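Long-range contacts in uronate isomerase (PDB 2Q01), which catalyses the interconversion of D-glucuronate with D-fructuronate and of D-galacturonate with D-tagaturonate, an aldose-ketose isomerisation of carbohydrate metabolism: residues D436-L440 against L457-L461; K33-I37 against F163-T167; H309-R314 against S386-H390. The contacts are given in a common frame with arbitrary orientation. Residue numbers count along the deposited sequence, not the author numbering.

Contact 1 (D436-L440 against L457-L461); sequences DSAFL and LIVDL
Residues 436-440 and 457-461 show how two consecutive helices, folded back as a hairpin, can meet through apolar packing between their facing turns. Both segments are regular alpha-helix, each spanning one i to i+4 hydrogen bond: Leu440 N to Asp436 O at 3.1 Å and Leu461 N to Leu457 O at 2.8 Å. Their local axes run 147° apart in direction, roughly antiparallel, and come within 10.6 Å. The closest backbone pair is Ser437 and Ile458, CA to CA 6.8 Å. Ile458 supplies the main bump: with chi1 t and chi2 p, its CD1 enters the hollow formed by Asp436, Ser437 and Leu440, lying 3.9 Å from Asp436 CB, 3.4 Å from Ser437 OG and 3.8 Å from Leu440 CD2. Leu440 answers from the other helix. Its CB points across, chi1 near -98°, and CD2 reaches between Leu457, Ile458 and Leu461, 4.3 Å from both Leu457 CB and Leu461 CD2. Leu461 CD2 also lies 4.2 Å from Asp436 OD1. The interface buries 252 Å², and the Ser437 hydroxyl is satisfied within its own helix by the carbonyl of Arg433. This hairpin of helices 425-445 and 451-469 is flanked by helix 19-30, whose Leu28 touches Ser437 and Leu440, and by helix 393-407, whose Arg400 meets Leu461.

Contact 2 (K33-I37 against F163-T167); sequences KDLPI and FNIET
Residues 163-167 leave a helix through a Schellman motif and at once start parallel pairing beside 33-37, the helix-to-strand step of a TIM-barrel-type beta/alpha chain. The first segment is irregular until its end: Leu35 and Pro36 are extended, with psi near 150°, and Ile37 is the first residue of a strand. The touching parts run 45° apart. Phe163 O is 3.5 Å from Ile37 CD1, while the end of the Phe163 side chain leads away. Asn164 leaves the helix with phi/psi of 64/46°, completing the Schellman motif. Its CA lies 5.2 Å from that of Pro36, and its carbonyl O accepts a hydrogen bond from Ile37 N at 2.9 Å and touches Pro36 CA at 3.3 Å. The side chain, chi1 t, places OD1 3.9 Å from Pro36 CG. Ile165 is the parallel bridge partner of Ile37, CA to CA 4.6 Å; both have chi1 m and chi2 t and project on the same face, with Ile37 CB 4.3 Å from Ile165 CG1. Glu166 N then returns a hydrogen bond to Ile37 O at 2.9 Å, so Ile37 is gripped by the residues before and after its partner. Here the chain turns a corner, and Glu166 OE2 packs 3.6 Å from Pro36 CB while OE1 forms a salt bridge with Lys467. Thr167 carries the pairing on through backbone hydrogen bonding to Ser39. Strand 165-169 lies between strands 37-39 and 192-194, with helix 425-445 against Ile37 and helix 451-469 against Pro36.

Contact 3 (H309-R314 against S386-H390); sequences HPGSHR and SWWFH
This is a buried aromatic contact between two loop regions that follow parallel strands of the TIM-barrel-related fold, the place where enzymes of that architecture gather their functional groups. Residues 309-314 leave strand 305-308 and enter the short strand 312-313; residues 386-390 lie between strand 381-383 and helix 393-407. The backbones stay well apart, CA to CA 8.8 Å for His309 and Trp387 and 10.3 Å for Ser312 and Trp388, and the gap is bridged largely by the two indoles, His309 and Arg314, burying 258 Å². His309 (chi1 m) and Trp387 (chi1 t) form a T-shaped pair: the imidazole edge points at the face of the indole six-membered ring, centroids 4.5 Å apart and planes at 66°, with His309 CD2 3.4 Å from Trp387 CE2. His309 ND1 is hydrogen-bonded to Asp251 OD1. Pro310 O approaches the edge of the same indole, 3.6 Å from Trp387 CZ3. Gly311, phi/psi 100/22°, turns the chain into the strand. The second segment is compact: Trp388, with phi 67°, lies in a tight turn closed by the hydrogen bond from His390 N to Trp387 O at 3.1 Å, and Ser386 OG is hydrogen-bonded to His390 O at 2.9 Å. The Trp388 ring meets two further side chains: Ser312 OG is 3.7 Å from Trp388 CZ3, and the extended Arg314 brings NH1 to the edge of the indole, 3.7 Å from Trp388 CH2.

Followed from the N terminus, the chain leaves helix 19-30 and starts strand 37-39; contact 2 closes a loop of 125 residues, about half of it helix, when 163-167 returns beside it in the three-stranded parallel sheet. Contact 3 opens later, beyond strand 305-308, and closes 71 residues on, after strand 381-383 at the edge of the four-stranded parallel sheet. Contact 1 comes last, a mere 16 residues separating its segments. The three loops therefore follow in series, neither nested nor crossed. In space, contacts 1 and 2 touch, Val459 CG1 to Leu35 CD1 at 4.2 Å, bringing helix 451-469 against the loop that leads into strand 37-39, whereas contact 3 stands apart, its centre about 24 Å and 26 Å from theirs.

Contact 1 (D436-L440 against L457-L461)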
# COMPACT_ATOMS: atom_id res chain seq x y z
N ASP B 436 -12.67 -16.14 -0.16
CA ASP B 436 -13.00 -16.17 1.27
C ASP B 436 -12.66 -17.52 1.90
O ASP B 436 -12.19 -17.57 3.04
CB ASP B 436 -14.48 -15.85 1.51
CG ASP B 436 -14.81 -14.37 1.32
OD1 ASP B 436 -16.00 -14.02 1.47
OD2 ASP B 436 -13.90 -13.56 1.02
N SER B 437 -12.92 -18.60 1.16
CA SER B 437 -12.55 -19.95 1.59
C SER B 437 -11.04 -20.10 1.70
O SER B 437 -10.56 -20.68 2.67
CB SER B 437 -13.11 -21.00 0.65
OG SER B 437 -14.52 -21.03 0.74
N ALA B 438 -10.31 -19.58 0.72
CA ALA B 438 -8.84 -19.60 0.71
C ALA B 438 -8.22 -18.84 1.88
O ALA B 438 -7.25 -19.29 2.48
CB ALA B 438 -8.32 -19.05 -0.60
N PHE B 439 -8.80 -17.68 2.20
CA PHE B 439 -8.29 -16.83 3.27
C PHE B 439 -8.50 -17.45 4.65
O PHE B 439 -7.58 -17.49 5.46
CB PHE B 439 -8.91 -15.43 3.21
CG PHE B 439 -8.53 -14.56 4.37
CD1 PHE B 439 -7.24 -14.04 4.48
CD2 PHE B 439 -9.46 -14.26 5.37
CE1 PHE B 439 -6.88 -13.23 5.56
CE2 PHE B 439 -9.11 -13.45 6.46
CZ PHE B 439 -7.81 -12.94 6.55
N LEU B 440 -9.72 -17.92 4.90
CA LEU B 440 -10.06 -18.65 6.11
C LEU B 440 -9.23 -19.93 6.28
O LEU B 440 -8.80 -20.25 7.40
CB LEU B 440 -11.55 -19.00 6.11
CG LEU B 440 -12.58 -18.15 6.87
CD1 LEU B 440 -12.09 -16.76 7.18
CD2 LEU B 440 -13.89 -18.10 6.09
N LEU B 457 -17.90 -18.83 10.03
CA LEU B 457 -17.60 -17.58 9.33
C LEU B 457 -17.89 -17.59 7.85
O LEU B 457 -18.39 -16.60 7.32
CB LEU B 457 -16.15 -17.14 9.57
CG LEU B 457 -16.03 -16.27 10.82
CD1 LEU B 457 -14.60 -16.10 11.25
CD2 LEU B 457 -16.68 -14.92 10.57
N ILE B 458 -17.57 -18.69 7.18
CA ILE B 458 -17.80 -18.78 5.74
C ILE B 458 -19.30 -18.63 5.38
O ILE B 458 -19.64 -17.94 4.43
CB ILE B 458 -17.13 -20.05 5.12
CG1 ILE B 458 -17.04 -19.95 3.59
CG2 ILE B 458 -17.82 -21.34 5.54
CD1 ILE B 458 -16.01 -19.01 3.09
N VAL B 459 -20.17 -19.23 6.19
CA VAL B 459 -21.62 -19.17 5.99
C VAL B 459 -22.17 -17.78 6.33
O VAL B 459 -23.06 -17.28 5.65
CB VAL B 459 -22.35 -20.29 6.79
CG1 VAL B 459 -23.85 -20.29 6.52
CG2 VAL B 459 -21.78 -21.65 6.44
N ASP B 460 -21.61 -17.16 7.37
CA ASP B 460 -21.98 -15.81 7.78
C ASP B 460 -21.63 -14.81 6.69
O ASP B 460 -22.50 -14.10 6.18
CB ASP B 460 -21.30 -15.42 9.09
CG ASP B 460 -22.09 -15.83 10.32
OD1 ASP B 460 -23.29 -16.15 10.19
OD2 ASP B 460 -21.51 -15.83 11.43
N LEU B 461 -20.35 -14.80 6.31
CA LEU B 461 -19.81 -13.96 5.24
C LEU B 461 -20.59 -14.05 3.93
O LEU B 461 -20.79 -13.04 3.25
CB LEU B 461 -18.34 -14.30 4.99
CG LEU B 461 -17.19 -13.52 5.67
CD1 LEU B 461 -17.49 -13.09 7.10
CD2 LEU B 461 -15.89 -14.32 5.61

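Contact 2 (K33-I37 against F163-T167)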
# COMPACT_ATOMS: atom_id res chain seq x y z
N LYS B 33 -20.95 -23.10 -1.50
CA LYS B 33 -21.03 -22.98 -2.97
C LYS B 33 -22.43 -22.98 -3.58
O LYS B 33 -22.64 -22.45 -4.67
CB LYS B 33 -20.17 -24.04 -3.67
CG LYS B 33 -20.67 -25.47 -3.57
CD LYS B 33 -19.65 -26.44 -4.14
CE LYS B 33 -19.92 -27.87 -3.68
NZ LYS B 33 -18.69 -28.71 -3.73
N ASP B 34 -23.38 -23.58 -2.86
CA ASP B 34 -24.73 -23.78 -3.36
C ASP B 34 -25.76 -22.97 -2.60
O ASP B 34 -26.96 -23.11 -2.84
CB ASP B 34 -25.08 -25.28 -3.33
CG ASP B 34 -24.38 -26.07 -4.42
OD1 ASP B 34 -24.41 -25.64 -5.60
OD2 ASP B 34 -23.80 -27.13 -4.10
N LEU B 35 -25.30 -22.14 -1.67
CA LEU B 35 -26.16 -21.17 -0.99
C LEU B 35 -26.72 -20.16 -1.99
O LEU B 35 -26.07 -19.88 -3.01
CB LEU B 35 -25.40 -20.44 0.12
CG LEU B 35 -25.17 -21.16 1.46
CD1 LEU B 35 -24.30 -20.31 2.35
CD2 LEU B 35 -26.49 -21.47 2.15
N PRO B 36 -27.93 -19.63 -1.73
CA PRO B 36 -28.48 -18.63 -2.65
C PRO B 36 -27.62 -17.37 -2.74
O PRO B 36 -26.93 -17.02 -1.78
CB PRO B 36 -29.85 -18.29 -2.02
CG PRO B 36 -30.17 -19.48 -1.16
CD PRO B 36 -28.85 -19.90 -0.61
N ILE B 37 -27.66 -16.73 -3.90
CA ILE B 37 -26.93 -15.49 -4.12
C ILE B 37 -27.71 -14.29 -3.57
O ILE B 37 -28.87 -14.07 -3.91
CB ILE B 37 -26.61 -15.30 -5.63
CG1 ILE B 37 -25.57 -16.32 -6.08
CG2 ILE B 37 -26.14 -13.88 -5.93
CD1 ILE B 37 -25.49 -16.50 -7.58
N PHE B 163 -30.01 -19.41 -11.50
CA PHE B 163 -28.83 -18.89 -10.80
C PHE B 163 -28.98 -18.93 -9.28
O PHE B 163 -28.00 -18.76 -8.55
CB PHE B 163 -28.51 -17.47 -11.26
CG PHE B 163 -27.95 -17.37 -12.66
CD1 PHE B 163 -27.40 -18.48 -13.31
CD2 PHE B 163 -27.94 -16.14 -13.32
CE1 PHE B 163 -26.88 -18.37 -14.60
CE2 PHE B 163 -27.41 -16.02 -14.61
CZ PHE B 163 -26.88 -17.14 -15.25
N ASN B 164 -30.21 -19.16 -8.83
CA ASN B 164 -30.56 -19.24 -7.41
C ASN B 164 -30.33 -17.90 -6.72
O ASN B 164 -29.75 -17.82 -5.64
CB ASN B 164 -29.83 -20.40 -6.70
CG ASN B 164 -30.50 -20.82 -5.39
OD1 ASN B 164 -29.87 -21.43 -4.54
ND2 ASN B 164 -31.78 -20.48 -5.24
N ILE B 165 -30.79 -16.83 -7.37
CA ILE B 165 -30.69 -15.51 -6.79
C ILE B 165 -31.85 -15.32 -5.84
O ILE B 165 -33.01 -15.49 -6.20
CB ILE B 165 -30.64 -14.40 -7.87
CG1 ILE B 165 -29.45 -14.65 -8.81
CG2 ILE B 165 -30.54 -13.01 -7.22
CD1 ILE B 165 -29.53 -13.95 -10.15
N GLU B 166 -31.52 -15.01 -4.59
CA GLU B 166 -32.51 -14.75 -3.58
C GLU B 166 -32.97 -13.30 -3.64
O GLU B 166 -34.17 -13.02 -3.70
CB GLU B 166 -31.96 -15.08 -2.20
CG GLU B 166 -32.98 -14.93 -1.10
CD GLU B 166 -32.72 -15.84 0.07
OE1 GLU B 166 -32.61 -15.31 1.19
OE2 GLU B 166 -32.63 -17.07 -0.13
N THR B 167 -32.00 -12.38 -3.64
CA THR B 167 -32.24 -10.94 -3.70
C THR B 167 -31.33 -10.32 -4.75
O THR B 167 -30.14 -10.61 -4.78
CB THR B 167 -31.95 -10.28 -2.32
OG1 THR B 167 -32.83 -10.85 -1.33
CG2 THR B 167 -32.15 -8.77 -2.36

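Contact 3 (H309-R314 against S386-H390)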
# COMPACT_ATOMS: atom_id res chain seq x y z
N HIS B 309 -19.70 5.40 -1.74
CA HIS B 309 -18.77 4.97 -2.78
C HIS B 309 -17.93 6.15 -3.30
O HIS B 309 -18.18 6.64 -4.40
CB HIS B 309 -19.56 4.41 -3.96
CG HIS B 309 -20.01 2.99 -3.79
ND1 HIS B 309 -21.30 2.67 -3.42
CD2 HIS B 309 -19.37 1.82 -3.97
CE1 HIS B 309 -21.42 1.36 -3.36
NE2 HIS B 309 -20.26 0.82 -3.69
N PRO B 310 -16.93 6.61 -2.52
CA PRO B 310 -16.24 7.80 -2.99
C PRO B 310 -14.94 7.54 -3.78
O PRO B 310 -14.41 6.43 -3.77
CB PRO B 310 -15.91 8.53 -1.69
CG PRO B 310 -15.71 7.40 -0.68
CD PRO B 310 -16.39 6.16 -1.22
N GLY B 311 -14.46 8.58 -4.45
CA GLY B 311 -13.07 8.63 -4.91
C GLY B 311 -12.82 8.28 -6.36
O GLY B 311 -11.71 7.91 -6.73
N SER B 312 -13.85 8.41 -7.19
CA SER B 312 -13.70 8.16 -8.61
C SER B 312 -13.61 9.47 -9.41
O SER B 312 -14.49 10.33 -9.32
CB SER B 312 -14.85 7.30 -9.12
OG SER B 312 -14.66 6.96 -10.48
N HIS B 313 -12.52 9.62 -10.16
CA HIS B 313 -12.36 10.68 -11.14
C HIS B 313 -13.11 10.26 -12.39
O HIS B 313 -12.54 9.61 -13.26
CB HIS B 313 -10.88 10.87 -11.48
CG HIS B 313 -10.57 12.15 -12.19
ND1 HIS B 313 -11.05 12.43 -13.45
CD2 HIS B 313 -9.81 13.20 -11.82
CE1 HIS B 313 -10.61 13.62 -13.82
NE2 HIS B 313 -9.85 14.11 -12.85
N ARG B 314 -14.38 10.64 -12.46
CA ARG B 314 -15.22 10.21 -13.57
C ARG B 314 -14.92 11.00 -14.83
O ARG B 314 -14.55 12.17 -14.76
CB ARG B 314 -16.70 10.30 -13.19
CG ARG B 314 -17.05 9.43 -11.99
CD ARG B 314 -18.54 9.24 -11.80
NE ARG B 314 -18.83 8.59 -10.52
CZ ARG B 314 -18.84 7.27 -10.32
NH1 ARG B 314 -18.59 6.43 -11.32
NH2 ARG B 314 -19.10 6.79 -9.11
N SER B 386 -14.07 -5.10 -1.39
CA SER B 386 -13.22 -4.45 -2.37
C SER B 386 -14.01 -4.20 -3.65
O SER B 386 -14.77 -5.06 -4.12
CB SER B 386 -11.96 -5.27 -2.64
OG SER B 386 -12.29 -6.62 -2.90
N TRP B 387 -13.86 -3.00 -4.20
CA TRP B 387 -14.77 -2.48 -5.20
C TRP B 387 -14.07 -2.20 -6.53
O TRP B 387 -12.89 -1.82 -6.56
CB TRP B 387 -15.49 -1.24 -4.60
CG TRP B 387 -16.27 -0.35 -5.54
CD1 TRP B 387 -17.13 -0.74 -6.52
CD2 TRP B 387 -16.29 1.08 -5.53
NE1 TRP B 387 -17.65 0.36 -7.16
CE2 TRP B 387 -17.16 1.49 -6.56
CE3 TRP B 387 -15.65 2.06 -4.75
CZ2 TRP B 387 -17.40 2.84 -6.85
CZ3 TRP B 387 -15.89 3.41 -5.04
CH2 TRP B 387 -16.76 3.78 -6.08
N TRP B 388 -14.79 -2.46 -7.62
CA TRP B 388 -14.40 -2.08 -8.99
C TRP B 388 -13.17 -2.81 -9.51
O TRP B 388 -13.24 -3.97 -9.91
CB TRP B 388 -14.21 -0.56 -9.09
CG TRP B 388 -14.49 0.06 -10.42
CD1 TRP B 388 -14.22 -0.46 -11.65
CD2 TRP B 388 -15.07 1.34 -10.64
NE1 TRP B 388 -14.62 0.42 -12.63
CE2 TRP B 388 -15.13 1.54 -12.03
CE3 TRP B 388 -15.54 2.36 -9.79
CZ2 TRP B 388 -15.66 2.70 -12.60
CZ3 TRP B 388 -16.06 3.51 -10.36
CH2 TRP B 388 -16.12 3.67 -11.75
N PHE B 389 -12.03 -2.11 -9.49
CA PHE B 389 -10.76 -2.65 -9.96
C PHE B 389 -10.19 -3.64 -8.96
O PHE B 389 -9.38 -4.50 -9.32
CB PHE B 389 -9.76 -1.51 -10.19
CG PHE B 389 -10.22 -0.48 -11.18
CD1 PHE B 389 -10.78 0.73 -10.74
CD2 PHE B 389 -10.12 -0.70 -12.54
CE1 PHE B 389 -11.22 1.67 -11.65
CE2 PHE B 389 -10.55 0.24 -13.46
CZ PHE B 389 -11.10 1.43 -13.02
N HIS B 390 -10.61 -3.51 -7.70
CA HIS B 390 -10.13 -4.36 -6.62
C HIS B 390 -11.10 -5.51 -6.33
O HIS B 390 -10.88 -6.31 -5.43
CB HIS B 390 -9.88 -3.52 -5.37
CG HIS B 390 -9.18 -2.22 -5.65
ND1 HIS B 390 -7.91 -2.16 -6.16
CD2 HIS B 390 -9.59 -0.94 -5.49
CE1 HIS B 390 -7.56 -0.89 -6.31
NE2 HIS B 390 -8.56 -0.14 -5.90